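Local coordinates for methyltransferase-like protein (Saccharopolyspora spinosa, PDB 4PNE), which catalyses a [4+2] cycloaddition in spinosyn biosynthesis, using a fold like that of S-adenosylmethionine-dependent methyltransferases, at residues Leu193-Gly205 against Trp214-Leu226. Sequence-based numbering, arbitrary orientation.
Sequences LGVTEVVKREAGG and WPTGLRICLAEQL
Lys200, the last residue of strand 191-200, donates its backbone N-H to the carbonyl O of Cys221 (N to O 2.9 Å, angle at the hydrogen 147°), reaching the oxygen from above the carbonyl plane. It is the one direct hydrogen bond between the segments; three waters extend the junction. Water 1 donates to Val198 O and Arg219 O and accepts from Cys221 N and from Trp214 NE1, which meets it in the plane of the indole at 2.9 Å. Water 2 links Lys200 O with Ala223 N, at the first turn of helix 223-233, and with the carboxylate of Glu224. Water 3 joins Arg201 O to Glu224 OE2. Leu222 occupies the N-cap position, its own N-H held by Gln225 OE1 while its carbonyl O accepts from Gln225 N and Leu226 N.

In this methyltransferase-like α/β fold, strand 191-200 lies between parallel strand 161-167 and antiparallel strand 290-298; after a partly disordered loop, the chain returns from Trp214 past the strand end into helix 223-233. Val199 packs into the bend where that helix starts: its CB lies 3.1 Å from Cys221 O, and CG1, anti to the carbonyl carbon (chi1 -65°), meets Ala223 N and CB. Farther back along the strand, the side chains of Leu226 and Glu197 cross at about a right angle, with Leu226 CD1 3.6 Å from Glu197 CB. Glu197 itself bends at chi2 (50°), which brings OE2 round to accept from Val198 N.

Trp214 presents the CZ2 edge of its ring to Lys200 CA at 3.8 Å, while Ile220 CG1 lies over one ring face, offset toward the rim. The Lys200 chain runs past Ile220 CG2 and Leu222 CD2, then turns at its end so that NZ donates to the carbonyl of Glu202. Leu218 CD2 touches Val198 CB at 3.7 Å.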
ATOM      1  N   LEU A 193     -12.800  -5.343  -2.119  1.00 12.54           N
ATOM      2  CA  LEU A 193     -11.396  -4.949  -2.239  1.00 10.57           C
ATOM      3  C   LEU A 193     -11.271  -3.451  -2.126  1.00 12.15           C
ATOM      4  O   LEU A 193     -11.933  -2.719  -2.859  1.00 13.24           O
ATOM      5  CB  LEU A 193     -10.793  -5.397  -3.575  1.00 10.86           C
ATOM      6  CG  LEU A 193      -9.421  -4.839  -3.980  1.00 13.38           C
ATOM      7  CD1 LEU A 193      -8.315  -5.325  -3.037  1.00 11.11           C
ATOM      8  CD2 LEU A 193      -9.115  -5.203  -5.455  1.00 14.48           C
ATOM      9  N   GLY A 194     -10.415  -2.989  -1.232  1.00  9.25           N
ATOM     10  CA  GLY A 194     -10.096  -1.581  -1.149  1.00 12.29           C
ATOM     11  C   GLY A 194      -8.692  -1.347  -1.631  1.00 12.04           C
ATOM     12  O   GLY A 194      -7.773  -1.983  -1.123  1.00 11.34           O
ATOM     13  N   VAL A 195      -8.540  -0.449  -2.594  1.00 11.54           N
ATOM     14  CA  VAL A 195      -7.270  -0.106  -3.205  1.00  9.47           C
ATOM     15  C   VAL A 195      -6.924   1.356  -3.016  1.00 12.57           C
ATOM     16  O   VAL A 195      -7.767   2.226  -3.252  1.00 11.94           O
ATOM     17  CB  VAL A 195      -7.294  -0.389  -4.725  1.00 10.36           C
ATOM     18  CG1 VAL A 195      -6.025   0.082  -5.462  1.00 13.12           C
ATOM     19  CG2 VAL A 195      -7.644  -1.859  -5.015  1.00 11.94           C
ATOM     20  N   THR A 196      -5.688   1.648  -2.609  1.00 11.45           N
ATOM     21  CA  THR A 196      -5.205   3.013  -2.700  1.00  9.77           C
ATOM     22  C   THR A 196      -3.954   3.051  -3.511  1.00 12.78           C
ATOM     23  O   THR A 196      -3.165   2.086  -3.564  1.00 11.47           O
ATOM     24  CB  THR A 196      -4.990   3.672  -1.345  1.00 13.13           C
ATOM     25  OG1 THR A 196      -3.850   3.115  -0.684  1.00 12.22           O
ATOM     26  CG2 THR A 196      -6.213   3.519  -0.456  1.00 13.10           C
ATOM     27  N   GLU A 197      -3.760   4.184  -4.178  1.00 11.41           N
ATOM     28  CA  GLU A 197      -2.587   4.279  -4.994  1.00 11.24           C
ATOM     29  C   GLU A 197      -2.220   5.715  -5.279  1.00 10.59           C
ATOM     30  O   GLU A 197      -3.091   6.615  -5.367  1.00 10.90           O
ATOM     31  CB  GLU A 197      -2.793   3.504  -6.286  1.00 14.28           C
ATOM     32  CG  GLU A 197      -1.528   3.138  -6.982  1.00 23.42           C
ATOM     33  CD  GLU A 197      -0.502   2.467  -6.065  1.00 14.45           C
ATOM     34  OE1 GLU A 197      -0.624   1.226  -5.900  1.00 22.40           O
ATOM     35  OE2 GLU A 197       0.399   3.182  -5.586  1.00 24.69           O
ATOM     36  N   VAL A 198      -0.913   5.921  -5.398  1.00  9.55           N
ATOM     37  CA  VAL A 198      -0.335   7.113  -6.015  1.00 12.77           C
ATOM     38  C   VAL A 198      -0.483   7.023  -7.522  1.00 11.44           C
ATOM     39  O   VAL A 198      -0.035   6.047  -8.124  1.00 10.52           O
ATOM     40  CB  VAL A 198       1.167   7.275  -5.638  1.00 12.78           C
ATOM     41  CG1 VAL A 198       1.796   8.470  -6.319  1.00 16.82           C
ATOM     42  CG2 VAL A 198       1.330   7.372  -4.115  1.00 11.81           C
ATOM     43  N   VAL A 199      -1.123   8.019  -8.116  1.00 11.59           N
ATOM     44  CA  VAL A 199      -1.411   8.034  -9.557  1.00 10.39           C
ATOM     45  C   VAL A 199      -0.920   9.318 -10.222  1.00 10.73           C
ATOM     46  O   VAL A 199      -0.625  10.292  -9.569  1.00 12.06           O
ATOM     47  CB  VAL A 199      -2.918   7.886  -9.847  1.00 13.23           C
ATOM     48  CG1 VAL A 199      -3.417   6.526  -9.391  1.00 13.57           C
ATOM     49  CG2 VAL A 199      -3.734   8.991  -9.174  1.00 12.11           C
ATOM     50  N   LYS A 200      -0.849   9.319 -11.543  1.00 11.99           N
ATOM     51  CA  LYS A 200      -0.807  10.591 -12.251  1.00 11.78           C
ATOM     52  C   LYS A 200      -2.190  11.222 -12.128  1.00 10.09           C
ATOM     53  O   LYS A 200      -3.189  10.552 -12.424  1.00 13.61           O
ATOM     54  CB  LYS A 200      -0.425  10.348 -13.710  1.00 14.54           C
ATOM     55  CG  LYS A 200      -0.191  11.627 -14.490  1.00 17.72           C
ATOM     56  CD  LYS A 200       0.383  11.301 -15.854  1.00 18.36           C
ATOM     57  CE  LYS A 200       0.940  12.542 -16.538  1.00 27.61           C
ATOM     58  NZ  LYS A 200      -0.137  13.479 -16.896  1.00 29.35           N
ATOM     59  N   ARG A 201      -2.270  12.457 -11.629  1.00 14.89           N
ATOM     60  CA  ARG A 201      -3.571  13.027 -11.293  1.00 14.30           C
ATOM     61  C   ARG A 201      -4.496  13.117 -12.496  1.00 17.54           C
ATOM     62  O   ARG A 201      -5.682  12.856 -12.386  1.00 16.29           O
ATOM     63  CB  ARG A 201      -3.420  14.435 -10.704  1.00 13.70           C
ATOM     64  CG  ARG A 201      -4.763  15.071 -10.308  1.00 17.94           C
ATOM     65  CD  ARG A 201      -4.620  16.487  -9.784  1.00 17.33           C
ATOM     66  NE  ARG A 201      -3.947  17.377 -10.723  1.00 19.99           N
ATOM     67  CZ  ARG A 201      -2.702  17.832 -10.592  1.00 20.02           C
ATOM     68  NH1 ARG A 201      -1.974  17.514  -9.550  1.00 18.33           N
ATOM     69  NH2 ARG A 201      -2.196  18.647 -11.517  1.00 26.83           N
ATOM     70  N   GLU A 202      -3.946  13.502 -13.635  1.00 16.57           N
ATOM     71  CA  GLU A 202      -4.771  13.755 -14.817  1.00 17.46           C
ATOM     72  C   GLU A 202      -3.973  13.532 -16.084  1.00 19.43           C
ATOM     73  O   GLU A 202      -2.752  13.527 -16.051  1.00 23.84           O
ATOM     74  CB  GLU A 202      -5.345  15.175 -14.774  1.00 23.17           C
ATOM     75  CG  GLU A 202      -4.321  16.274 -14.554  1.00 30.15           C
ATOM     76  CD  GLU A 202      -4.995  17.602 -14.267  1.00 30.87           C
ATOM     77  OE1 GLU A 202      -5.756  18.059 -15.144  1.00 44.24           O
ATOM     78  OE2 GLU A 202      -4.838  18.139 -13.149  1.00 27.28           O
ATOM     79  N   ALA A 203      -4.670  13.343 -17.198  1.00 26.96           N
ATOM     80  CA  ALA A 203      -4.010  13.028 -18.464  1.00 26.24           C
ATOM     81  C   ALA A 203      -3.152  14.158 -19.047  1.00 28.39           C
ATOM     82  O   ALA A 203      -2.448  13.954 -20.034  1.00 36.04           O
ATOM     83  CB  ALA A 203      -5.059  12.590 -19.463  1.00 28.91           C
ATOM     84  N   GLY A 204      -3.175  15.340 -18.442  1.00 32.60           N
ATOM     85  CA  GLY A 204      -2.402  16.465 -18.956  1.00 31.23           C
ATOM     86  C   GLY A 204      -0.887  16.282 -18.953  1.00 35.92           C
ATOM     87  O   GLY A 204      -0.309  15.754 -17.996  1.00 33.08           O
ATOM     88  N   GLY A 205      -0.241  16.712 -20.038  1.00 36.14           N
ATOM     89  CA  GLY A 205       1.212  16.734 -20.122  1.00 32.50           C
ATOM     90  C   GLY A 205       1.839  15.394 -20.461  1.00 29.65           C
ATOM     91  O   GLY A 205       1.179  14.500 -21.009  1.00 37.91           O
ATOM     92  N   TRP A 214       7.845   7.149 -12.058  1.00 17.32           N
ATOM     93  CA  TRP A 214       8.223   8.333 -11.311  1.00 15.34           C
ATOM     94  C   TRP A 214       9.688   8.174 -10.886  1.00 16.02           C
ATOM     95  O   TRP A 214      10.200   7.058 -10.858  1.00 17.51           O
ATOM     96  CB  TRP A 214       7.345   8.545 -10.071  1.00 15.54           C
ATOM     97  CG  TRP A 214       5.874   8.655 -10.348  1.00 12.41           C
ATOM     98  CD1 TRP A 214       4.936   7.685 -10.162  1.00 11.16           C
ATOM     99  CD2 TRP A 214       5.167   9.803 -10.842  1.00 12.99           C
ATOM    100  NE1 TRP A 214       3.705   8.149 -10.516  1.00 13.88           N
ATOM    101  CE2 TRP A 214       3.819   9.448 -10.928  1.00 13.58           C
ATOM    102  CE3 TRP A 214       5.543  11.100 -11.211  1.00 15.05           C
ATOM    103  CZ2 TRP A 214       2.836  10.327 -11.368  1.00 13.29           C
ATOM    104  CZ3 TRP A 214       4.571  11.965 -11.661  1.00 15.24           C
ATOM    105  CH2 TRP A 214       3.227  11.571 -11.739  1.00 13.49           C
ATOM    106  N   PRO A 215      10.354   9.287 -10.523  1.00 18.58           N
ATOM    107  CA  PRO A 215      11.756   9.215 -10.091  1.00 21.16           C
ATOM    108  C   PRO A 215      12.000   8.330  -8.871  1.00 22.18           C
ATOM    109  O   PRO A 215      13.127   7.897  -8.642  1.00 18.85           O
ATOM    110  CB  PRO A 215      12.080  10.668  -9.769  1.00 19.11           C
ATOM    111  CG  PRO A 215      11.234  11.450 -10.695  1.00 18.94           C
ATOM    112  CD  PRO A 215       9.913  10.693 -10.630  1.00 16.70           C
ATOM    113  N   THR A 216      10.951   8.085  -8.092  1.00 19.76           N
ATOM    114  CA  THR A 216      11.004   7.167  -6.968  1.00 19.90           C
ATOM    115  C   THR A 216      11.045   5.712  -7.400  1.00 20.20           C
ATOM    116  O   THR A 216      11.233   4.827  -6.559  1.00 25.06           O
ATOM    117  CB  THR A 216       9.790   7.335  -6.084  1.00 21.81           C
ATOM    118  OG1 THR A 216       8.623   7.113  -6.888  1.00 21.76           O
ATOM    119  CG2 THR A 216       9.735   8.754  -5.461  1.00 20.86           C
ATOM    120  N   GLY A 217      10.805   5.463  -8.688  1.00 19.47           N
ATOM    121  CA  GLY A 217      10.747   4.111  -9.204  1.00 16.70           C
ATOM    122  C   GLY A 217       9.338   3.564  -9.374  1.00 19.39           C
ATOM    123  O   GLY A 217       9.166   2.500  -9.956  1.00 19.98           O
ATOM    124  N   LEU A 218       8.335   4.259  -8.838  1.00 18.14           N
ATOM    125  CA  LEU A 218       6.951   3.812  -8.978  1.00 16.35           C
ATOM    126  C   LEU A 218       6.431   3.966 -10.425  1.00 16.71           C
ATOM    127  O   LEU A 218       6.553   5.030 -11.037  1.00 17.38           O
ATOM    128  CB  LEU A 218       6.062   4.585  -8.009  1.00 16.47           C
ATOM    129  CG  LEU A 218       4.586   4.213  -7.999  1.00 18.77           C
ATOM    130  CD1 LEU A 218       4.380   2.832  -7.422  1.00 24.07           C
ATOM    131  CD2 LEU A 218       3.777   5.276  -7.281  1.00 20.90           C
ATOM    132  N   ARG A 219       5.836   2.891 -10.937  1.00 15.13           N
ATOM    133  CA  ARG A 219       5.109   2.893 -12.214  1.00 16.62           C
ATOM    134  C   ARG A 219       4.103   4.072 -12.259  1.00 14.20           C
ATOM    135  O   ARG A 219       3.403   4.320 -11.294  1.00 16.76           O
ATOM    136  CB  ARG A 219       4.396   1.544 -12.378  1.00 19.20           C
ATOM    137  CG  ARG A 219       3.498   1.432 -13.564  1.00 22.24           C
ATOM    138  CD  ARG A 219       2.713   0.127 -13.498  1.00 25.65           C
ATOM    139  NE  ARG A 219       3.461  -1.021 -14.027  1.00 25.95           N
ATOM    140  CZ  ARG A 219       3.733  -2.140 -13.351  1.00 29.21           C
ATOM    141  NH1 ARG A 219       3.385  -2.261 -12.082  1.00 22.98           N
ATOM    142  NH2 ARG A 219       4.394  -3.133 -13.938  1.00 26.05           N
ATOM    143  N   ILE A 220       4.076   4.820 -13.358  1.00 16.06           N
ATOM    144  CA  ILE A 220       3.108   5.899 -13.539  1.00 15.31           C
ATOM    145  C   ILE A 220       1.814   5.308 -14.093  1.00 15.27           C
ATOM    146  O   ILE A 220       1.812   4.579 -15.091  1.00 16.54           O
ATOM    147  CB  ILE A 220       3.630   7.006 -14.490  1.00 14.90           C
ATOM    148  CG1 ILE A 220       4.997   7.515 -14.017  1.00 16.12           C
ATOM    149  CG2 ILE A 220       2.608   8.156 -14.644  1.00 18.90           C
ATOM    150  CD1 ILE A 220       5.447   8.783 -14.686  1.00 20.08           C
ATOM    151  N   CYS A 221       0.711   5.629 -13.438  1.00 11.75           N
ATOM    152  CA  CYS A 221      -0.577   5.107 -13.823  1.00 12.30           C
ATOM    153  C   CYS A 221      -1.668   6.130 -13.485  1.00 10.89           C
ATOM    154  O   CYS A 221      -1.656   6.705 -12.381  1.00 12.13           O
ATOM    155  CB  CYS A 221      -0.783   3.780 -13.078  1.00 14.49           C
ATOM    156  SG  CYS A 221      -2.249   2.861 -13.436  1.00 15.50           S
ATOM    157  N   LEU A 222      -2.644   6.302 -14.364  1.00 12.86           N
ATOM    158  CA  LEU A 222      -3.861   7.050 -14.022  1.00 15.56           C
ATOM    159  C   LEU A 222      -4.811   6.220 -13.142  1.00 13.27           C
ATOM    160  O   LEU A 222      -4.877   5.009 -13.281  1.00 13.80           O
ATOM    161  CB  LEU A 222      -4.620   7.454 -15.287  1.00 13.97           C
ATOM    162  CG  LEU A 222      -3.878   8.346 -16.274  1.00 16.41           C
ATOM    163  CD1 LEU A 222      -4.590   8.330 -17.623  1.00 22.55           C
ATOM    164  CD2 LEU A 222      -3.813   9.749 -15.739  1.00 17.47           C
ATOM    165  N   ALA A 223      -5.573   6.869 -12.268  1.00 11.67           N
ATOM    166  CA  ALA A 223      -6.612   6.181 -11.534  1.00 13.94           C
ATOM    167  C   ALA A 223      -7.592   5.505 -12.485  1.00 14.91           C
ATOM    168  O   ALA A 223      -8.064   4.402 -12.225  1.00 14.21           O
ATOM    169  CB  ALA A 223      -7.346   7.136 -10.624  1.00 11.11           C
ATOM    170  N   GLU A 224      -7.891   6.183 -13.588  1.00 16.45           N
ATOM    171  CA  GLU A 224      -8.796   5.662 -14.598  1.00 17.18           C
ATOM    172  C   GLU A 224      -8.283   4.344 -15.186  1.00 12.85           C
ATOM    173  O   GLU A 224      -9.078   3.474 -15.548  1.00 15.03           O
ATOM    174  CB  GLU A 224      -8.991   6.706 -15.713  1.00 15.14           C
ATOM    175  CG  GLU A 224      -9.666   8.017 -15.249  1.00 17.99           C
ATOM    176  CD  GLU A 224      -8.702   9.115 -14.777  1.00 20.31           C
ATOM    177  OE1 GLU A 224      -7.542   8.844 -14.364  1.00 16.49           O
ATOM    178  OE2 GLU A 224      -9.132  10.284 -14.811  1.00 24.18           O
ATOM    179  N   GLN A 225      -6.959   4.200 -15.248  1.00 13.11           N
ATOM    180  CA  GLN A 225      -6.319   2.987 -15.793  1.00 14.10           C
ATOM    181  C   GLN A 225      -6.386   1.846 -14.784  1.00 16.63           C
ATOM    182  O   GLN A 225      -6.600   0.689 -15.134  1.00 16.90           O
ATOM    183  CB  GLN A 225      -4.873   3.280 -16.187  1.00 12.19           C
ATOM    184  CG  GLN A 225      -4.812   4.142 -17.445  1.00 15.77           C
ATOM    185  CD  GLN A 225      -3.422   4.636 -17.787  1.00 17.06           C
ATOM    186  OE1 GLN A 225      -2.638   5.037 -16.925  1.00 16.27           O
ATOM    187  NE2 GLN A 225      -3.119   4.646 -19.068  1.00 19.02           N
ATOM    188  N   LEU A 226      -6.183   2.193 -13.521  1.00 13.36           N
ATOM    189  CA  LEU A 226      -6.362   1.249 -12.426  1.00 15.23           C
ATOM    190  C   LEU A 226      -7.802   0.708 -12.398  1.00 14.39           C
ATOM    191  O   LEU A 226      -8.028  -0.488 -12.252  1.00 15.96           O
ATOM    192  CB  LEU A 226      -6.033   1.907 -11.080  1.00 15.12           C
ATOM    193  CG  LEU A 226      -4.746   1.544 -10.376  1.00 27.63           C
ATOM    194  CD1 LEU A 226      -4.643   2.392  -9.112  1.00 29.55           C
ATOM    195  CD2 LEU A 226      -4.764   0.074 -10.018  1.00 29.19           C
TER
HETATM  196  O   HOH W   1       1.465   6.264 -10.527  1.00 14.48           O
HETATM  197  O   HOH W   2      -5.874   9.694 -12.248  1.00 15.13           O
HETATM  198  O   HOH W   3      -8.294  12.190 -13.271  1.00 20.10           O